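PDB 1XP4: D-alanyl-D-alanine carboxypeptidase, which probably removes the terminal D-alanine from peptidoglycan precursor peptides as a serine D-Ala-D-Ala carboxypeptidase of the S11 family, a step in cell wall synthesis. Local coordinates for residues S41-I46 against E164-S169; I136-V141 against A170-I175; A215-F220 against L270-S275; G219-K224 against G243-T248. All blocks are in the same frame, centred on the assembly; numbering follows the deposited sequence.

In the fold
All four contacts belong to the penicillin-binding fold, in which a five-stranded antiparallel sheet is packed by helices. Contact 1 lies at the predicted catalytic Ser41 and Lys44, on the start of helix 44-57. Contact 2, with its centre about 8 Å from that of contact 1, continues the same chain from strand 167-168 into helix 170-183. Contacts 3 and 4 also have centres about 8 Å apart and share Gly219 and Phe220; they lie at the sheet and at helix 262-277. Contact 4 meets contact 1 through Leu223 and Lys224, the latter the predicted substrate-binding lysine, which packs against Ser41 and Leu45. Contacts 1 and 3 do not touch, their nearest atoms being about 12 Å apart.

Contact 1 (S41-I46 against E164-S169); sequences SITKLI and EENKLS. With SO4 (sulfate ion), chain E.
Asn166 is the residue of 164-169 that grips the start of the active-site helix, through Thr43. Its side chain crosses that of the threonine at about a right angle, and ND2 donates to Thr43 OG1 over 3.1 Å in an almost straight bond (177°), with the oxygen lying in the amide plane. Thr43 OG1 in turn gives its own proton to the carbonyl of Ala40. The rest of the Asn166 amide is also used: OD1 receives the backbone N of Val142, and ND2 has a second acceptor in the carbonyl O of Asn143. With CG set beside the backbone N (chi1 -61°), the amide is directed at the helix, while the neighbouring Lys167 turns the other way. Leu168 then meets Ile46 tip to tip, CD1 to CD1 at 4.0 Å, one turn further along the helix; Val173 of helix 170-183 touches Leu168 as well, and Met127 and Leu131 of helix 120-133 flank Ile46. On the far side of the helix start lie the SxxK residues, where Lys44 NZ donates to Ser41 OG at 2.9 Å and also bonds Asn106 OD1 and Thr145 O. A sulfate, probably from the crystallisation liquor and bonded to Thr225 and Thr227, sits 3.5 Å from Ser41 OG through its O4, at most a weak link. Chemically, a buried amide with both ends satisfied ties 164-169 and the loop at Val142 and Asn143 to Thr43, one of the two residues between the predicted nucleophile and base, a second-shell setting for the active site.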
loop_
_atom_site.group_PDB
_atom_site.type_symbol
_atom_site.label_atom_id
_atom_site.label_comp_id
_atom_site.label_asym_id
_atom_site.label_seq_id
_atom_site.Cartn_x
_atom_site.Cartn_y
_atom_site.Cartn_z
ATOM N N SER A 41 7.542 -9.595 8.583
ATOM C CA SER A 41 8.022 -9.158 7.266
ATOM C C SER A 41 7.195 -8.124 6.520
ATOM O O SER A 41 7.626 -7.641 5.474
ATOM C CB SER A 41 8.231 -10.366 6.340
ATOM O OG SER A 41 9.457 -11.023 6.606
ATOM N N ILE A 42 6.009 -7.795 7.018
ATOM C CA ILE A 42 5.204 -6.785 6.347
ATOM C C ILE A 42 6.015 -5.498 6.455
ATOM O O ILE A 42 5.830 -4.552 5.694
ATOM C CB ILE A 42 3.816 -6.631 7.020
ATOM C CG1 ILE A 42 2.960 -7.866 6.710
ATOM C CG2 ILE A 42 3.111 -5.388 6.514
ATOM C CD1 ILE A 42 1.570 -7.823 7.322
ATOM N N THR A 43 6.952 -5.504 7.391
ATOM C CA THR A 43 7.836 -4.375 7.640
ATOM C C THR A 43 8.569 -3.912 6.380
ATOM O O THR A 43 8.771 -2.713 6.160
ATOM C CB THR A 43 8.893 -4.748 8.718
ATOM O OG1 THR A 43 8.236 -5.000 9.970
ATOM C CG2 THR A 43 9.908 -3.626 8.892
ATOM N N LYS A 44 8.966 -4.870 5.554
ATOM C CA LYS A 44 9.695 -4.576 4.332
ATOM C C LYS A 44 9.002 -3.605 3.368
ATOM O O LYS A 44 9.608 -3.161 2.394
ATOM C CB LYS A 44 10.032 -5.886 3.624
ATOM C CG LYS A 44 10.909 -6.814 4.457
ATOM C CD LYS A 44 11.266 -8.082 3.696
ATOM C CE LYS A 44 12.289 -8.935 4.447
ATOM N NZ LYS A 44 11.732 -9.566 5.675
ATOM N N LEU A 45 7.744 -3.268 3.626
ATOM C CA LEU A 45 7.048 -2.339 2.755
ATOM C C LEU A 45 7.557 -0.940 3.048
ATOM O O LEU A 45 7.825 -0.145 2.135
ATOM C CB LEU A 45 5.542 -2.395 2.988
ATOM C CG LEU A 45 4.840 -3.701 2.610
ATOM C CD1 LEU A 45 3.345 -3.548 2.848
ATOM C CD2 LEU A 45 5.125 -4.048 1.147
ATOM N N ILE A 46 7.688 -0.628 4.330
ATOM C CA ILE A 46 8.182 0.683 4.697
ATOM C C ILE A 46 9.592 0.773 4.121
ATOM O O ILE A 46 9.969 1.781 3.528
ATOM C CB ILE A 46 8.227 0.858 6.222
ATOM C CG1 ILE A 46 6.904 0.392 6.843
ATOM C CG2 ILE A 46 8.456 2.325 6.557
ATOM C CD1 ILE A 46 6.940 0.277 8.354
ATOM N N GLU A 164 12.551 -7.503 21.023
ATOM C CA GLU A 164 11.643 -6.517 20.439
ATOM C C GLU A 164 11.299 -6.864 19.005
ATOM O O GLU A 164 12.086 -7.491 18.298
ATOM C CB GLU A 164 12.268 -5.121 20.424
ATOM C CG GLU A 164 12.175 -4.344 21.710
ATOM C CD GLU A 164 11.862 -2.888 21.450
ATOM O OE1 GLU A 164 10.748 -2.616 20.962
ATOM O OE2 GLU A 164 12.717 -2.017 21.718
ATOM N N GLU A 165 10.120 -6.434 18.580
ATOM C CA GLU A 165 9.663 -6.655 17.214
ATOM C C GLU A 165 9.002 -5.372 16.726
ATOM O O GLU A 165 8.470 -4.608 17.529
ATOM C CB GLU A 165 8.663 -7.813 17.159
ATOM C CG GLU A 165 9.299 -9.175 17.274
ATOM C CD GLU A 165 8.435 -10.267 16.677
ATOM O OE1 GLU A 165 7.848 -10.021 15.596
ATOM O OE2 GLU A 165 8.360 -11.369 17.272
ATOM N N ASN A 166 9.044 -5.115 15.424
ATOM C CA ASN A 166 8.407 -3.903 14.915
ATOM C C ASN A 166 6.915 -4.029 15.168
ATOM O O ASN A 166 6.377 -5.138 15.141
ATOM C CB ASN A 166 8.642 -3.730 13.411
ATOM C CG ASN A 166 10.103 -3.607 13.055
ATOM O OD1 ASN A 166 10.923 -3.186 13.871
ATOM N ND2 ASN A 166 10.436 -3.957 11.822
ATOM N N LYS A 167 6.249 -2.904 15.413
ATOM C CA LYS A 167 4.810 -2.925 15.658
ATOM C C LYS A 167 4.049 -1.827 14.914
ATOM O O LYS A 167 4.425 -0.655 14.960
ATOM C CB LYS A 167 4.532 -2.797 17.154
ATOM C CG LYS A 167 5.212 -3.845 18.000
ATOM C CD LYS A 167 4.199 -4.648 18.800
ATOM C CE LYS A 167 3.471 -3.790 19.822
ATOM N NZ LYS A 167 4.152 -3.753 21.141
ATOM N N LEU A 168 2.979 -2.220 14.230
ATOM C CA LEU A 168 2.123 -1.291 13.501
ATOM C C LEU A 168 0.703 -1.816 13.568
ATOM O O LEU A 168 0.490 -3.027 13.658
ATOM C CB LEU A 168 2.529 -1.179 12.031
ATOM C CG LEU A 168 3.559 -0.113 11.652
ATOM C CD1 LEU A 168 4.962 -0.680 11.697
ATOM C CD2 LEU A 168 3.259 0.380 10.251
ATOM N N SER A 169 -0.275 -0.918 13.533
ATOM C CA SER A 169 -1.664 -1.356 13.565
ATOM C C SER A 169 -2.073 -1.689 12.127
ATOM O O SER A 169 -1.402 -1.267 11.182
ATOM C CB SER A 169 -2.563 -0.254 14.141
ATOM O OG SER A 169 -2.712 0.832 13.245
HETATM S S SO4 E . 7.323 -14.745 5.321
HETATM O O1 SO4 E . 7.966 -15.911 4.675
HETATM O O2 SO4 E . 7.141 -13.671 4.330
HETATM O O3 SO4 E . 6.006 -15.128 5.869
HETATM O O4 SO4 E . 8.204 -14.262 6.403
#

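Contact 2 (I136-V141 against A170-I175); sequences IQDATV and AYDVAI
Ile136, in a loop without regular secondary structure, and Asp172, in the first turn of helix 170-183, are the closest backbone pair, with their CA atoms 6.3 Å apart. The branched Ile136 side chain crosses the end of the aspartate at a slant, CG2 lying against its carboxylate, while its other arm brings CD1 to 3.9 Å from Ile175 CG2. The two isoleucines run antiparallel past one another, so the contact is methyl to methyl, alongside and not end on. Asp138 approaches Asp172 from the opposite direction, its carboxylate turned 72° from the other. OD1 of Asp138 and OD2 of Asp172 stand at 2.5 Å in the model, a separation not to be pressed at this resolution. Asp172 also closes the helix start. Its CG sits beside its own backbone N (chi1 -70°), and OD2 turns back to the backbone N of Ser169, whose OG caps Asp172 N. This reciprocal pair is a capping box at the N-terminus of helix 170-183, here covered by the loop that follows helix 120-133 in the helical part of the penicillin-binding fold, away from the annotated catalytic residues.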
loop_
_atom_site.group_PDB
_atom_site.type_symbol
_atom_site.label_atom_id
_atom_site.label_comp_id
_atom_site.label_asym_id
_atom_site.label_seq_id
_atom_site.Cartn_x
_atom_site.Cartn_y
_atom_site.Cartn_z
ATOM N N ILE A 136 1.480 8.508 11.108
ATOM C CA ILE A 136 1.474 7.324 11.952
ATOM C C ILE A 136 2.413 7.632 13.107
ATOM O O ILE A 136 3.617 7.746 12.916
ATOM C CB ILE A 136 1.982 6.086 11.185
ATOM C CG1 ILE A 136 1.069 5.819 9.986
ATOM C CG2 ILE A 136 2.050 4.879 12.121
ATOM C CD1 ILE A 136 1.562 4.738 9.076
ATOM N N GLN A 137 1.862 7.769 14.305
ATOM C CA GLN A 137 2.683 8.095 15.459
ATOM C C GLN A 137 2.613 7.071 16.575
ATOM O O GLN A 137 2.979 7.359 17.713
ATOM C CB GLN A 137 2.297 9.482 15.986
ATOM C CG GLN A 137 0.793 9.745 16.002
ATOM C CD GLN A 137 0.453 11.206 16.258
ATOM O OE1 GLN A 137 0.860 12.092 15.504
ATOM N NE2 GLN A 137 -0.301 11.463 17.326
ATOM N N ASP A 138 2.162 5.868 16.253
ATOM C CA ASP A 138 2.065 4.827 17.261
ATOM C C ASP A 138 2.919 3.616 16.894
ATOM O O ASP A 138 2.844 2.570 17.538
ATOM C CB ASP A 138 0.599 4.426 17.438
ATOM C CG ASP A 138 0.024 3.717 16.223
ATOM O OD1 ASP A 138 0.520 3.953 15.096
ATOM O OD2 ASP A 138 -0.940 2.935 16.401
ATOM N N ALA A 139 3.748 3.769 15.868
ATOM C CA ALA A 139 4.602 2.678 15.425
ATOM C C ALA A 139 5.852 2.462 16.280
ATOM O O ALA A 139 6.314 3.361 16.988
ATOM C CB ALA A 139 5.006 2.899 13.982
ATOM N N THR A 140 6.383 1.245 16.199
ATOM C CA THR A 140 7.591 0.850 16.907
ATOM C C THR A 140 8.483 0.163 15.890
ATOM O O THR A 140 8.206 -0.970 15.492
ATOM C CB THR A 140 7.300 -0.156 18.019
ATOM O OG1 THR A 140 6.489 0.463 19.023
ATOM C CG2 THR A 140 8.605 -0.653 18.634
ATOM N N VAL A 141 9.543 0.842 15.468
ATOM C CA VAL A 141 10.449 0.271 14.482
ATOM C C VAL A 141 11.866 0.179 15.013
ATOM O O VAL A 141 12.480 1.184 15.367
ATOM C CB VAL A 141 10.469 1.109 13.173
ATOM C CG1 VAL A 141 11.344 0.419 12.118
ATOM C CG2 VAL A 141 9.046 1.310 12.655
ATOM N N ALA A 170 -3.148 -2.456 11.953
ATOM C CA ALA A 170 -3.590 -2.803 10.607
ATOM C C ALA A 170 -3.902 -1.497 9.876
ATOM O O ALA A 170 -3.638 -1.356 8.677
ATOM C CB ALA A 170 -4.822 -3.699 10.664
ATOM N N TYR A 171 -4.454 -0.542 10.621
ATOM C CA TYR A 171 -4.787 0.784 10.094
ATOM C C TYR A 171 -3.497 1.407 9.560
ATOM O O TYR A 171 -3.438 1.867 8.414
ATOM C CB TYR A 171 -5.340 1.657 11.222
ATOM C CG TYR A 171 -5.747 3.058 10.828
ATOM C CD1 TYR A 171 -7.028 3.322 10.343
ATOM C CD2 TYR A 171 -4.869 4.135 10.991
ATOM C CE1 TYR A 171 -7.432 4.624 10.037
ATOM C CE2 TYR A 171 -5.263 5.435 10.688
ATOM C CZ TYR A 171 -6.547 5.671 10.214
ATOM O OH TYR A 171 -6.959 6.955 9.930
ATOM N N ASP A 172 -2.469 1.421 10.408
ATOM C CA ASP A 172 -1.176 1.961 10.029
ATOM C C ASP A 172 -0.648 1.267 8.776
ATOM O O ASP A 172 -0.185 1.928 7.841
ATOM C CB ASP A 172 -0.168 1.786 11.164
ATOM C CG ASP A 172 -0.466 2.676 12.349
ATOM O OD1 ASP A 172 -0.920 3.818 12.129
ATOM O OD2 ASP A 172 -0.230 2.247 13.499
ATOM N N VAL A 173 -0.721 -0.063 8.756
ATOM C CA VAL A 173 -0.245 -0.826 7.606
ATOM C C VAL A 173 -0.977 -0.413 6.336
ATOM O O VAL A 173 -0.355 -0.238 5.287
ATOM C CB VAL A 173 -0.421 -2.332 7.825
ATOM C CG1 VAL A 173 0.090 -3.089 6.629
ATOM C CG2 VAL A 173 0.346 -2.765 9.061
ATOM N N ALA A 174 -2.295 -0.257 6.435
ATOM C CA ALA A 174 -3.106 0.152 5.296
ATOM C C ALA A 174 -2.531 1.439 4.716
ATOM O O ALA A 174 -2.332 1.559 3.506
ATOM C CB ALA A 174 -4.542 0.379 5.735
ATOM N N ILE A 175 -2.269 2.406 5.586
ATOM C CA ILE A 175 -1.710 3.678 5.155
ATOM C C ILE A 175 -0.407 3.421 4.384
ATOM O O ILE A 175 -0.245 3.876 3.253
ATOM C CB ILE A 175 -1.476 4.602 6.383
ATOM C CG1 ILE A 175 -2.841 5.066 6.927
ATOM C CG2 ILE A 175 -0.580 5.780 6.004
ATOM C CD1 ILE A 175 -2.802 5.908 8.224
#

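Contact 3 (A215-F220 against L270-S275); sequences AYRGGF and LMDYIS
Arg217 and Phe220, in the loop that leads into edge strand 220-228, pack against Met271 and Asp272 of helix 262-277, the helix lying on one face of the five-stranded antiparallel sheet in this fold of the beta-lactamase clan. Arg217 carries most of the contact. Its chain leaves with CG anti to the backbone N (chi1 150°), then bends twice, bringing the guanidinium alongside the helix. Met271, a selenomethionine, places CB over one face of the group, 4.2 Å from CZ and offset toward the rim. At the guanidinium edge lies the Asp272 carboxylate, its plane tilted 51° to that of the arginine. NH2 stands 3.1 Å from Asp272 OD2 in a salt bridge, whereas its hydrogen bond to Asp272 OD1 is weak and bent. The stronger partner of the arginine is Glu241, which forms a salt bridge with NH1, and NH2 also bonds Ser268 OG; the cation is therefore shared between two acids and a hydroxyl. Backbone turning at Gly218 and Gly219 carries the chain round from Arg217 to Phe220, whose N bonds Arg217 O. The phenyl ring lies next to the Arg217 side chain and touches Thr239 of strand 234-241 and Met209. Against 270-275 the ring uses its edge, with CZ 4.3 Å from Met271 CG, near the ring plane.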
loop_
_atom_site.group_PDB
_atom_site.type_symbol
_atom_site.label_atom_id
_atom_site.label_comp_id
_atom_site.label_asym_id
_atom_site.label_seq_id
_atom_site.Cartn_x
_atom_site.Cartn_y
_atom_site.Cartn_z
ATOM N N ALA A 215 -3.383 -20.966 -3.543
ATOM C CA ALA A 215 -4.485 -20.129 -3.089
ATOM C C ALA A 215 -4.857 -19.000 -4.035
ATOM O O ALA A 215 -5.336 -17.952 -3.599
ATOM C CB ALA A 215 -4.163 -19.570 -1.710
ATOM N N TYR A 216 -4.644 -19.226 -5.327
ATOM C CA TYR A 216 -4.954 -18.246 -6.370
ATOM C C TYR A 216 -6.346 -17.635 -6.238
ATOM O O TYR A 216 -7.309 -18.321 -5.894
ATOM C CB TYR A 216 -4.851 -18.905 -7.745
ATOM C CG TYR A 216 -5.309 -18.034 -8.896
ATOM C CD1 TYR A 216 -4.429 -17.159 -9.535
ATOM C CD2 TYR A 216 -6.630 -18.071 -9.336
ATOM C CE1 TYR A 216 -4.854 -16.342 -10.583
ATOM C CE2 TYR A 216 -7.064 -17.257 -10.382
ATOM C CZ TYR A 216 -6.173 -16.397 -10.998
ATOM O OH TYR A 216 -6.607 -15.586 -12.023
ATOM N N ARG A 217 -6.436 -16.343 -6.533
ATOM C CA ARG A 217 -7.689 -15.596 -6.502
ATOM C C ARG A 217 -7.508 -14.522 -7.575
ATOM O O ARG A 217 -6.697 -13.606 -7.434
ATOM C CB ARG A 217 -7.923 -14.998 -5.101
ATOM C CG ARG A 217 -8.717 -13.680 -5.030
ATOM C CD ARG A 217 -10.221 -13.780 -5.275
ATOM N NE ARG A 217 -10.970 -14.241 -4.107
ATOM C CZ ARG A 217 -12.224 -13.885 -3.827
ATOM N NH1 ARG A 217 -12.880 -13.045 -4.614
ATOM N NH2 ARG A 217 -12.847 -14.402 -2.782
ATOM N N GLY A 218 -8.246 -14.677 -8.668
ATOM C CA GLY A 218 -8.152 -13.747 -9.777
ATOM C C GLY A 218 -8.176 -12.279 -9.402
ATOM O O GLY A 218 -9.091 -11.817 -8.712
ATOM N N GLY A 219 -7.168 -11.544 -9.869
ATOM C CA GLY A 219 -7.087 -10.121 -9.592
ATOM C C GLY A 219 -5.906 -9.704 -8.732
ATOM O O GLY A 219 -5.375 -8.606 -8.878
ATOM N N PHE A 220 -5.481 -10.593 -7.848
ATOM C CA PHE A 220 -4.410 -10.284 -6.897
ATOM C C PHE A 220 -3.103 -9.988 -7.646
ATOM O O PHE A 220 -2.923 -10.322 -8.812
ATOM C CB PHE A 220 -4.244 -11.487 -5.938
ATOM C CG PHE A 220 -4.992 -11.276 -4.644
ATOM C CD1 PHE A 220 -6.309 -11.691 -4.540
ATOM C CD2 PHE A 220 -4.442 -10.532 -3.606
ATOM C CE1 PHE A 220 -7.087 -11.286 -3.467
ATOM C CE2 PHE A 220 -5.229 -10.158 -2.528
ATOM C CZ PHE A 220 -6.560 -10.514 -2.463
ATOM N N LEU A 270 -12.447 -12.292 3.140
ATOM C CA LEU A 270 -12.688 -10.869 3.319
ATOM C C LEU A 270 -13.144 -10.211 2.021
ATOM O O LEU A 270 -13.963 -9.293 2.039
ATOM C CB LEU A 270 -11.413 -10.187 3.841
ATOM C CG LEU A 270 -11.338 -8.655 3.955
ATOM C CD1 LEU A 270 -12.585 -8.088 4.607
ATOM C CD2 LEU A 270 -10.103 -8.283 4.758
HETATM N N MSE A 271 -12.625 -10.685 0.892
HETATM C CA MSE A 271 -12.986 -10.107 -0.395
HETATM C C MSE A 271 -14.367 -10.501 -0.893
HETATM O O MSE A 271 -15.013 -9.729 -1.610
HETATM C CB MSE A 271 -11.923 -10.440 -1.438
HETATM C CG MSE A 271 -10.594 -9.741 -1.170
HETATM SE SE MSE A 271 -10.545 -7.829 -1.565
HETATM C CE MSE A 271 -12.397 -7.368 -1.537
ATOM N N ASP A 272 -14.822 -11.696 -0.521
ATOM C CA ASP A 272 -16.153 -12.138 -0.918
ATOM C C ASP A 272 -17.143 -11.191 -0.254
ATOM O O ASP A 272 -18.161 -10.829 -0.834
ATOM C CB ASP A 272 -16.430 -13.571 -0.452
ATOM C CG ASP A 272 -15.799 -14.620 -1.353
ATOM O OD1 ASP A 272 -16.055 -14.596 -2.572
ATOM O OD2 ASP A 272 -15.057 -15.485 -0.839
ATOM N N TYR A 273 -16.831 -10.790 0.971
ATOM C CA TYR A 273 -17.686 -9.877 1.715
ATOM C C TYR A 273 -17.732 -8.526 1.028
ATOM O O TYR A 273 -18.806 -8.011 0.698
ATOM C CB TYR A 273 -17.151 -9.691 3.134
ATOM C CG TYR A 273 -17.791 -8.544 3.892
ATOM C CD1 TYR A 273 -19.129 -8.593 4.273
ATOM C CD2 TYR A 273 -17.051 -7.407 4.231
ATOM C CE1 TYR A 273 -19.712 -7.544 4.970
ATOM C CE2 TYR A 273 -17.628 -6.352 4.929
ATOM C CZ TYR A 273 -18.958 -6.427 5.294
ATOM O OH TYR A 273 -19.545 -5.378 5.966
ATOM N N ILE A 274 -16.551 -7.962 0.811
ATOM C CA ILE A 274 -16.422 -6.649 0.189
ATOM C C ILE A 274 -17.086 -6.504 -1.172
ATOM O O ILE A 274 -17.715 -5.482 -1.455
ATOM C CB ILE A 274 -14.947 -6.268 0.067
ATOM C CG1 ILE A 274 -14.355 -6.127 1.468
ATOM C CG2 ILE A 274 -14.799 -4.986 -0.730
ATOM C CD1 ILE A 274 -12.860 -6.037 1.492
ATOM N N SER A 275 -16.948 -7.526 -2.010
ATOM C CA SER A 275 -17.526 -7.491 -3.346
ATOM C C SER A 275 -19.034 -7.686 -3.377
ATOM O O SER A 275 -19.706 -7.237 -4.308
ATOM C CB SER A 275 -16.846 -8.529 -4.229
ATOM O OG SER A 275 -15.495 -8.165 -4.432
#

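Contact 4 (G219-K224 against G243-T248); sequences GFDGLK and GMRVIT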
loop_
_atom_site.group_PDB
_atom_site.type_symbol
_atom_site.label_atom_id
_atom_site.label_comp_id
_atom_site.label_asym_id
_atom_site.label_seq_id
_atom_site.Cartn_x
_atom_site.Cartn_y
_atom_site.Cartn_z
ATOM N N GLY A 219 -7.168 -11.544 -9.869
ATOM C CA GLY A 219 -7.087 -10.121 -9.592
ATOM C C GLY A 219 -5.906 -9.704 -8.732
ATOM O O GLY A 219 -5.375 -8.606 -8.878
ATOM N N PHE A 220 -5.481 -10.593 -7.848
ATOM C CA PHE A 220 -4.410 -10.284 -6.897
ATOM C C PHE A 220 -3.103 -9.988 -7.646
ATOM O O PHE A 220 -2.923 -10.322 -8.812
ATOM C CB PHE A 220 -4.244 -11.487 -5.938
ATOM C CG PHE A 220 -4.992 -11.276 -4.644
ATOM C CD1 PHE A 220 -6.309 -11.691 -4.540
ATOM C CD2 PHE A 220 -4.442 -10.532 -3.606
ATOM C CE1 PHE A 220 -7.087 -11.286 -3.467
ATOM C CE2 PHE A 220 -5.229 -10.158 -2.528
ATOM C CZ PHE A 220 -6.560 -10.514 -2.463
ATOM N N ASP A 221 -2.219 -9.236 -6.957
ATOM C CA ASP A 221 -0.858 -8.944 -7.455
ATOM C C ASP A 221 -0.001 -8.317 -6.341
ATOM O O ASP A 221 0.972 -7.633 -6.594
ATOM C CB ASP A 221 -0.895 -8.026 -8.686
ATOM C CG ASP A 221 -1.816 -6.829 -8.475
ATOM O OD1 ASP A 221 -2.556 -6.811 -7.504
ATOM O OD2 ASP A 221 -1.801 -5.927 -9.301
ATOM N N GLY A 222 -0.448 -8.513 -5.092
ATOM C CA GLY A 222 0.372 -8.067 -3.949
ATOM C C GLY A 222 -0.181 -8.613 -2.631
ATOM O O GLY A 222 -1.200 -9.269 -2.606
ATOM N N LEU A 223 0.497 -8.303 -1.495
ATOM C CA LEU A 223 1.520 -7.261 -1.462
ATOM C C LEU A 223 2.759 -7.683 -0.669
ATOM O O LEU A 223 3.883 -7.392 -1.040
ATOM C CB LEU A 223 0.901 -6.039 -0.780
ATOM C CG LEU A 223 1.728 -4.765 -0.984
ATOM C CD1 LEU A 223 1.815 -4.357 -2.456
ATOM C CD2 LEU A 223 1.148 -3.560 -0.242
ATOM N N LYS A 224 2.504 -8.335 0.486
ATOM C CA LYS A 224 3.604 -8.787 1.352
ATOM C C LYS A 224 3.131 -9.687 2.506
ATOM O O LYS A 224 2.288 -9.320 3.300
ATOM C CB LYS A 224 4.328 -7.587 1.963
ATOM C CG LYS A 224 5.678 -7.999 2.557
ATOM C CD LYS A 224 6.672 -8.465 1.504
ATOM C CE LYS A 224 7.807 -9.299 2.110
ATOM N NZ LYS A 224 7.213 -10.410 2.842
ATOM N N GLY A 243 -13.577 -4.105 -10.897
ATOM C CA GLY A 243 -13.151 -2.759 -11.235
ATOM C C GLY A 243 -12.626 -1.898 -10.102
ATOM O O GLY A 243 -12.228 -0.750 -10.336
HETATM N N MSE A 244 -12.598 -2.443 -8.886
HETATM C CA MSE A 244 -12.145 -1.690 -7.717
HETATM C C MSE A 244 -10.892 -2.263 -7.051
HETATM O O MSE A 244 -10.788 -3.475 -6.828
HETATM C CB MSE A 244 -13.292 -1.617 -6.704
HETATM C CG MSE A 244 -12.965 -0.972 -5.365
HETATM SE SE MSE A 244 -14.547 -0.877 -4.220
HETATM C CE MSE A 244 -14.442 -2.590 -3.346
ATOM N N ARG A 245 -9.944 -1.383 -6.735
ATOM C CA ARG A 245 -8.706 -1.796 -6.079
ATOM C C ARG A 245 -8.877 -1.787 -4.566
ATOM O O ARG A 245 -9.254 -0.779 -3.963
ATOM C CB ARG A 245 -7.552 -0.875 -6.457
ATOM C CG ARG A 245 -6.244 -1.279 -5.827
ATOM C CD ARG A 245 -5.133 -1.254 -6.851
ATOM N NE ARG A 245 -4.377 -2.497 -6.791
ATOM C CZ ARG A 245 -3.778 -3.058 -7.834
ATOM N NH1 ARG A 245 -3.838 -2.481 -9.029
ATOM N NH2 ARG A 245 -3.146 -4.216 -7.685
ATOM N N VAL A 246 -8.580 -2.924 -3.957
ATOM C CA VAL A 246 -8.725 -3.073 -2.528
ATOM C C VAL A 246 -7.409 -3.434 -1.883
ATOM O O VAL A 246 -6.673 -4.277 -2.398
ATOM C CB VAL A 246 -9.736 -4.191 -2.194
ATOM C CG1 VAL A 246 -9.791 -4.410 -0.687
ATOM C CG2 VAL A 246 -11.116 -3.838 -2.737
ATOM N N ILE A 247 -7.108 -2.777 -0.768
ATOM C CA ILE A 247 -5.906 -3.087 -0.017
ATOM C C ILE A 247 -6.397 -3.832 1.204
ATOM O O ILE A 247 -7.294 -3.379 1.907
ATOM C CB ILE A 247 -5.138 -1.845 0.419
ATOM C CG1 ILE A 247 -4.625 -1.096 -0.814
ATOM C CG2 ILE A 247 -3.967 -2.266 1.307
ATOM C CD1 ILE A 247 -3.663 0.028 -0.488
ATOM N N THR A 248 -5.799 -4.993 1.431
ATOM C CA THR A 248 -6.169 -5.882 2.518
ATOM C C THR A 248 -5.046 -6.096 3.525
ATOM O O THR A 248 -3.894 -6.338 3.152
ATOM C CB THR A 248 -6.613 -7.246 1.925
ATOM O OG1 THR A 248 -8.012 -7.192 1.632
ATOM C CG2 THR A 248 -6.325 -8.401 2.876
#
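Asp221 and Arg245 meet across the width of strand 234-241, which lies between strands 220-228 and 244-253 in the sheet, so the two segments are joined by side chains and not by backbone bonds. This salt bridge is the tight part. Arg245 NH2 is 2.7 Å from Asp221 OD1 and equally near OD2. The bond to OD2 (155°) arrives on the syn side, slightly out of the carboxylate plane, with that oxygen in the guanidinium plane. The two flat groups approach from opposite directions and are nearly coplanar, 20° apart. Asp221 CG, held between its own backbone N and carbonyl carbon (chi1 47°), faces the intervening strand, where it touches Thr238; the OG1 of that threonine receives Arg245 NE, which fixes the rotation of the guanidinium. Elsewhere the segments stand apart: Leu223 CD2 and Ile247 CG2, sharing Ala177 of helix 170-183 as neighbour, come no nearer than 5.5 Å, and the Phe220 ring keeps a similar gap from Thr248. The outer side runs to the exposed Gly243 at the turn before strand 244-253, and Arg245 itself is only partly covered. Further along, a classic beta bulge sets Leu223 and Lys224 both opposite Val236, just where the KTG-type motif begins. One NH2 placed between both carboxylate oxygens, hydrogen-bonded to OD2, probably neutralises the largely buried Asp221 and links the edge strand to the third strand in, three residues before the predicted substrate-binding lysine.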